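Local coordinates for phage-like element PBSX protein XepA (Bacillus subtilis, PDB 6IA5) that is of unknown function, forms a pentamer and, although encoded in a prophage lytic cassette, does not seem to be involved in host cell lysis, at residues L226-V231 and K254-I259; T95-N100 and D110-S115. All blocks are in the same frame, centred on the assembly; numbering follows the deposited sequence.

The two contacts lie in different parts of an all-beta chain, their centres 60 Å apart, their nearest atoms about 49 Å apart, and on opposite sides of the chain's centre. Contact 2 comes first along the sequence: it joins strands 94-101 and 107-113, the outermost strands of two four-stranded antiparallel sheets that pack as a sandwich. Contact 1 follows in the C-terminal antiparallel sheet, between strand 225-232 and the approach to strand 258-267, and no strand is shared. The elongated chain thus holds two separate beta cores. Other subunits of the pentamer reach both regions, so each core also borders on the assembly interface.

Contact 1: L226-V231 and K254-I259; sequences LPIRGV and KGFKEI
Ile228 and Phe256 form the centre of a buried apolar cluster in the C-terminal antiparallel beta-sheet domain. Strand 211-219 pairs with both 225-232 and 258-267; Ile259 lies on the latter, whereas Phe256 belongs to the loop leading into it. No hydrogen bond joins the two segments. At the start of strand 258-267, Lys257 and Glu258 both face Lys219 in a classic beta bulge.

Backbone bonds of Leu226 to Gly218 and of Ile228 to Phe216 hold segment 226-231 against its neighbour, while Phe256 also packs on Leu202 of a second subunit. The Phe256 ring thereby links the domain core to the pentamer interface. On the same border Lys257 NZ forms a salt bridge with Asp177 of that subunit.

All the cross-segment interactions are apolar. The gamma-methyl CG2 of Ile228 presses obliquely on the far end of the Phe256 ring, only 3.3 Å from CZ, a tight approach. The methyl is centred on this end of the ring: CE1 and CE2 of Phe256 are each 3.8 Å from Ile228 CG2. Leu226 comes to the same ring at its edge, near the ring plane, but more loosely, its CD1 lying 4.4 Å from Phe256 CE1. Two methyls from the same segment therefore meet one aromatic ring in different ways.

The branching of Ile228 lets it serve two partners. Its CG1 sits between the backbone N and the carbonyl carbon (chi1 61°), which sends the longer arm toward Ile259 while CG2 is left for the ring. At the end of that arm the two delta-methyls meet, Ile228 CD1 lying 4.0 Å from Ile259 CD1.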
# COMPACT_ATOMS: atom_id res chain seq x y z
N LEU E 226 -25.74 30.58 21.34
CA LEU E 226 -26.06 29.86 22.57
C LEU E 226 -24.92 30.10 23.56
O LEU E 226 -23.75 29.98 23.20
CB LEU E 226 -26.15 28.37 22.25
CG LEU E 226 -27.28 27.99 21.30
CD1 LEU E 226 -26.90 26.77 20.46
CD2 LEU E 226 -28.56 27.74 22.08
N PRO E 227 -25.23 30.42 24.84
CA PRO E 227 -24.19 30.66 25.83
C PRO E 227 -23.47 29.34 26.14
O PRO E 227 -24.10 28.30 26.26
CB PRO E 227 -24.94 31.16 27.08
CG PRO E 227 -26.38 31.37 26.63
CD PRO E 227 -26.59 30.52 25.39
N ILE E 228 -22.14 29.41 26.25
CA ILE E 228 -21.33 28.26 26.64
C ILE E 228 -20.47 28.65 27.84
O ILE E 228 -20.26 29.84 28.10
CB ILE E 228 -20.48 27.77 25.45
CG1 ILE E 228 -19.51 28.86 24.98
CG2 ILE E 228 -21.42 27.33 24.33
CD1 ILE E 228 -18.54 28.42 23.93
N ARG E 229 -19.99 27.64 28.57
CA ARG E 229 -19.22 27.85 29.79
C ARG E 229 -17.78 27.43 29.53
O ARG E 229 -17.52 26.42 28.87
CB ARG E 229 -19.84 27.06 30.95
CG ARG E 229 -19.82 25.55 30.76
CD ARG E 229 -20.55 24.78 31.84
NE ARG E 229 -20.14 23.39 31.77
CZ ARG E 229 -20.71 22.50 30.98
NH1 ARG E 229 -21.56 22.91 30.05
NH2 ARG E 229 -20.44 21.22 31.11
N GLY E 230 -16.84 28.23 30.04
CA GLY E 230 -15.43 27.90 29.97
C GLY E 230 -14.87 27.74 31.39
O GLY E 230 -15.52 28.14 32.36
N VAL E 231 -13.67 27.16 31.48
CA VAL E 231 -13.00 26.98 32.75
C VAL E 231 -11.68 27.75 32.72
O VAL E 231 -10.82 27.49 31.88
CB VAL E 231 -12.77 25.47 33.03
CG1 VAL E 231 -12.02 25.26 34.34
CG2 VAL E 231 -14.09 24.72 33.10
N LYS E 254 -17.07 20.20 21.31
CA LYS E 254 -17.61 19.09 20.54
C LYS E 254 -19.09 19.32 20.26
O LYS E 254 -19.88 19.54 21.17
CB LYS E 254 -17.48 17.76 21.29
CG LYS E 254 -16.15 17.03 21.15
CD LYS E 254 -16.18 15.60 21.69
CE LYS E 254 -16.82 15.42 23.05
NZ LYS E 254 -16.19 16.24 24.12
N GLY E 255 -19.47 19.26 18.97
CA GLY E 255 -20.87 19.34 18.62
C GLY E 255 -21.31 20.74 18.17
O GLY E 255 -22.38 20.87 17.57
N PHE E 256 -20.51 21.78 18.45
CA PHE E 256 -20.84 23.11 17.97
C PHE E 256 -20.35 23.29 16.54
O PHE E 256 -19.40 22.64 16.13
CB PHE E 256 -20.24 24.20 18.88
CG PHE E 256 -20.99 24.40 20.17
CD1 PHE E 256 -22.17 25.13 20.21
CD2 PHE E 256 -20.54 23.80 21.34
CE1 PHE E 256 -22.86 25.29 21.40
CE2 PHE E 256 -21.26 23.94 22.52
CZ PHE E 256 -22.41 24.70 22.55
N LYS E 257 -20.97 24.23 15.82
CA LYS E 257 -20.55 24.57 14.47
C LYS E 257 -19.57 25.74 14.53
O LYS E 257 -18.58 25.76 13.80
CB LYS E 257 -21.76 24.92 13.60
CG LYS E 257 -22.75 23.79 13.34
CD LYS E 257 -22.40 22.96 12.11
CE LYS E 257 -23.59 22.41 11.34
NZ LYS E 257 -24.71 22.14 12.26
N GLU E 258 -19.84 26.72 15.39
CA GLU E 258 -18.98 27.89 15.49
C GLU E 258 -18.88 28.35 16.94
O GLU E 258 -19.80 28.12 17.73
CB GLU E 258 -19.56 29.07 14.71
CG GLU E 258 -19.71 28.78 13.23
CD GLU E 258 -20.26 29.94 12.44
OE1 GLU E 258 -21.47 30.23 12.56
OE2 GLU E 258 -19.47 30.58 11.75
N ILE E 259 -17.78 29.05 17.24
CA ILE E 259 -17.58 29.64 18.56
C ILE E 259 -17.34 31.13 18.38
O ILE E 259 -16.55 31.54 17.53
CB ILE E 259 -16.41 28.95 19.31
CG1 ILE E 259 -16.63 27.44 19.49
CG2 ILE E 259 -16.12 29.66 20.63
CD1 ILE E 259 -17.87 27.07 20.27

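Contact 2: T95-N100 and D110-S115; sequences TTAAVN and DWVYLS. With ACT (acetate ion), chain B.
Val112 meets Thr96 and Ala97 with its two methyls, one for each residue. Val112 CG1 lies 3.6 Å from Thr96 CG2, the two side chains crossing at a slant, and Val112 CG2 approaches Ala97 CB at 4.0 Å. Val112 CG1 stands anti to the backbone N (chi1 168°), with CG2 beside that N, and this rotation spreads the fork over the two neighbouring residues.

Thr96 has its methyl anti to the backbone N and its hydroxyl beside it (chi1 -53°). The methyl is thus given to Val112, whereas OG1 is hydrogen-bonded to Glu86 OE2. Thr96 and Ala97 both face Ile84 in a classic beta bulge, at the point where the chain turns a corner, and Val112 also packs on Ile84. Val112 is held in its own sheet by backbone bonding to Val70 on strand 69-76. The contact therefore closes one margin of the N-terminal beta sandwich, where the outermost strands of its two sheets come together.

Further out, an acetate ion, probably from the crystallisation liquor, sits beside Asp110 and Trp111. Its OXT accepts a hydrogen bond from Trp111 N at 3.1 Å (N-H...O angle 158°), and its other oxygen, O, lies at the edge of the indole, near the ring plane, 3.8 Å from Trp111 CD1. Asn149 ND2 of a fifth subunit also bonds the ion, and Lys151 of that subunit forms a salt bridge with Asp110 OD2. The indole makes a cation-pi contact with Lys69.

The chemistry is thus divided: between these two segments the contact is purely apolar, made by methyl groups, while polar groups of two subunits hydrogen-bond the acetate, whose negative charge beside Asp110 is probably offset in part by Lys151.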
# COMPACT_ATOMS: atom_id res chain seq x y z
N THR E 95 31.69 11.32 -9.19
CA THR E 95 31.48 9.95 -8.75
C THR E 95 30.04 9.78 -8.32
O THR E 95 29.59 10.48 -7.41
CB THR E 95 32.39 9.61 -7.56
OG1 THR E 95 33.72 9.88 -8.00
CG2 THR E 95 32.27 8.14 -7.18
N THR E 96 29.33 8.82 -8.92
CA THR E 96 27.94 8.60 -8.53
C THR E 96 27.87 7.46 -7.51
O THR E 96 27.01 7.47 -6.63
CB THR E 96 27.06 8.23 -9.73
OG1 THR E 96 27.26 9.23 -10.72
CG2 THR E 96 25.60 8.07 -9.38
N ALA E 97 28.77 6.48 -7.64
CA ALA E 97 28.78 5.37 -6.70
C ALA E 97 30.20 4.86 -6.54
O ALA E 97 31.00 5.00 -7.47
CB ALA E 97 27.86 4.25 -7.16
N ALA E 98 30.46 4.26 -5.38
CA ALA E 98 31.78 3.71 -5.09
C ALA E 98 31.61 2.50 -4.19
O ALA E 98 30.85 2.56 -3.22
CB ALA E 98 32.62 4.78 -4.41
N VAL E 99 32.28 1.39 -4.54
CA VAL E 99 32.18 0.19 -3.74
C VAL E 99 33.58 -0.35 -3.51
O VAL E 99 34.39 -0.43 -4.44
CB VAL E 99 31.26 -0.87 -4.40
CG1 VAL E 99 29.80 -0.43 -4.41
CG2 VAL E 99 31.73 -1.29 -5.79
N ASN E 100 33.85 -0.72 -2.25
CA ASN E 100 35.07 -1.44 -1.90
C ASN E 100 34.99 -2.87 -2.42
O ASN E 100 33.99 -3.53 -2.28
CB ASN E 100 35.38 -1.38 -0.40
CG ASN E 100 35.67 0.05 0.01
OD1 ASN E 100 34.95 0.59 0.84
ND2 ASN E 100 36.67 0.68 -0.60
N ASP E 110 25.05 -1.47 -7.09
CA ASP E 110 23.63 -1.43 -7.41
C ASP E 110 23.44 -1.00 -8.86
O ASP E 110 24.39 -0.54 -9.50
CB ASP E 110 22.94 -0.39 -6.52
CG ASP E 110 22.84 -0.83 -5.07
OD1 ASP E 110 23.06 -2.02 -4.79
OD2 ASP E 110 22.51 0.02 -4.24
N TRP E 111 22.21 -1.13 -9.38
CA TRP E 111 21.85 -0.41 -10.58
C TRP E 111 21.94 1.08 -10.27
O TRP E 111 21.34 1.54 -9.30
CB TRP E 111 20.42 -0.78 -11.05
CG TRP E 111 20.39 -2.11 -11.74
CD1 TRP E 111 19.94 -3.30 -11.23
CD2 TRP E 111 20.89 -2.38 -13.06
NE1 TRP E 111 20.12 -4.30 -12.16
CE2 TRP E 111 20.69 -3.76 -13.30
CE3 TRP E 111 21.52 -1.60 -14.05
CZ2 TRP E 111 21.08 -4.36 -14.50
CZ3 TRP E 111 21.89 -2.20 -15.25
CH2 TRP E 111 21.67 -3.57 -15.47
N VAL E 112 22.71 1.80 -11.10
CA VAL E 112 22.82 3.24 -10.98
C VAL E 112 22.07 3.87 -12.15
O VAL E 112 22.38 3.57 -13.30
CB VAL E 112 24.31 3.66 -10.97
CG1 VAL E 112 24.48 5.17 -11.15
CG2 VAL E 112 25.02 3.15 -9.73
N TYR E 113 21.07 4.70 -11.83
CA TYR E 113 20.27 5.38 -12.85
C TYR E 113 21.00 6.66 -13.21
O TYR E 113 21.33 7.45 -12.32
CB TYR E 113 18.83 5.59 -12.35
CG TYR E 113 18.05 4.30 -12.33
CD1 TYR E 113 18.27 3.35 -11.33
CD2 TYR E 113 17.16 3.98 -13.35
CE1 TYR E 113 17.58 2.14 -11.32
CE2 TYR E 113 16.47 2.77 -13.35
CZ TYR E 113 16.67 1.86 -12.33
OH TYR E 113 16.01 0.67 -12.33
N LEU E 114 21.27 6.84 -14.51
CA LEU E 114 22.20 7.86 -14.97
C LEU E 114 21.45 9.16 -15.24
O LEU E 114 20.26 9.14 -15.58
CB LEU E 114 22.86 7.33 -16.24
CG LEU E 114 23.72 6.08 -16.03
CD1 LEU E 114 24.13 5.52 -17.38
CD2 LEU E 114 24.94 6.39 -15.15
N SER E 115 22.17 10.29 -15.14
CA SER E 115 21.56 11.57 -15.48
C SER E 115 22.40 12.41 -16.44
O SER E 115 21.83 13.09 -17.28
CB SER E 115 21.13 12.35 -14.27
OG SER E 115 22.06 12.17 -13.24
C ACT B . 20.18 -3.65 -7.44
O ACT B . 19.13 -4.28 -7.66
OXT ACT B . 20.19 -2.39 -7.43
CH3 ACT B . 21.38 -4.49 -7.20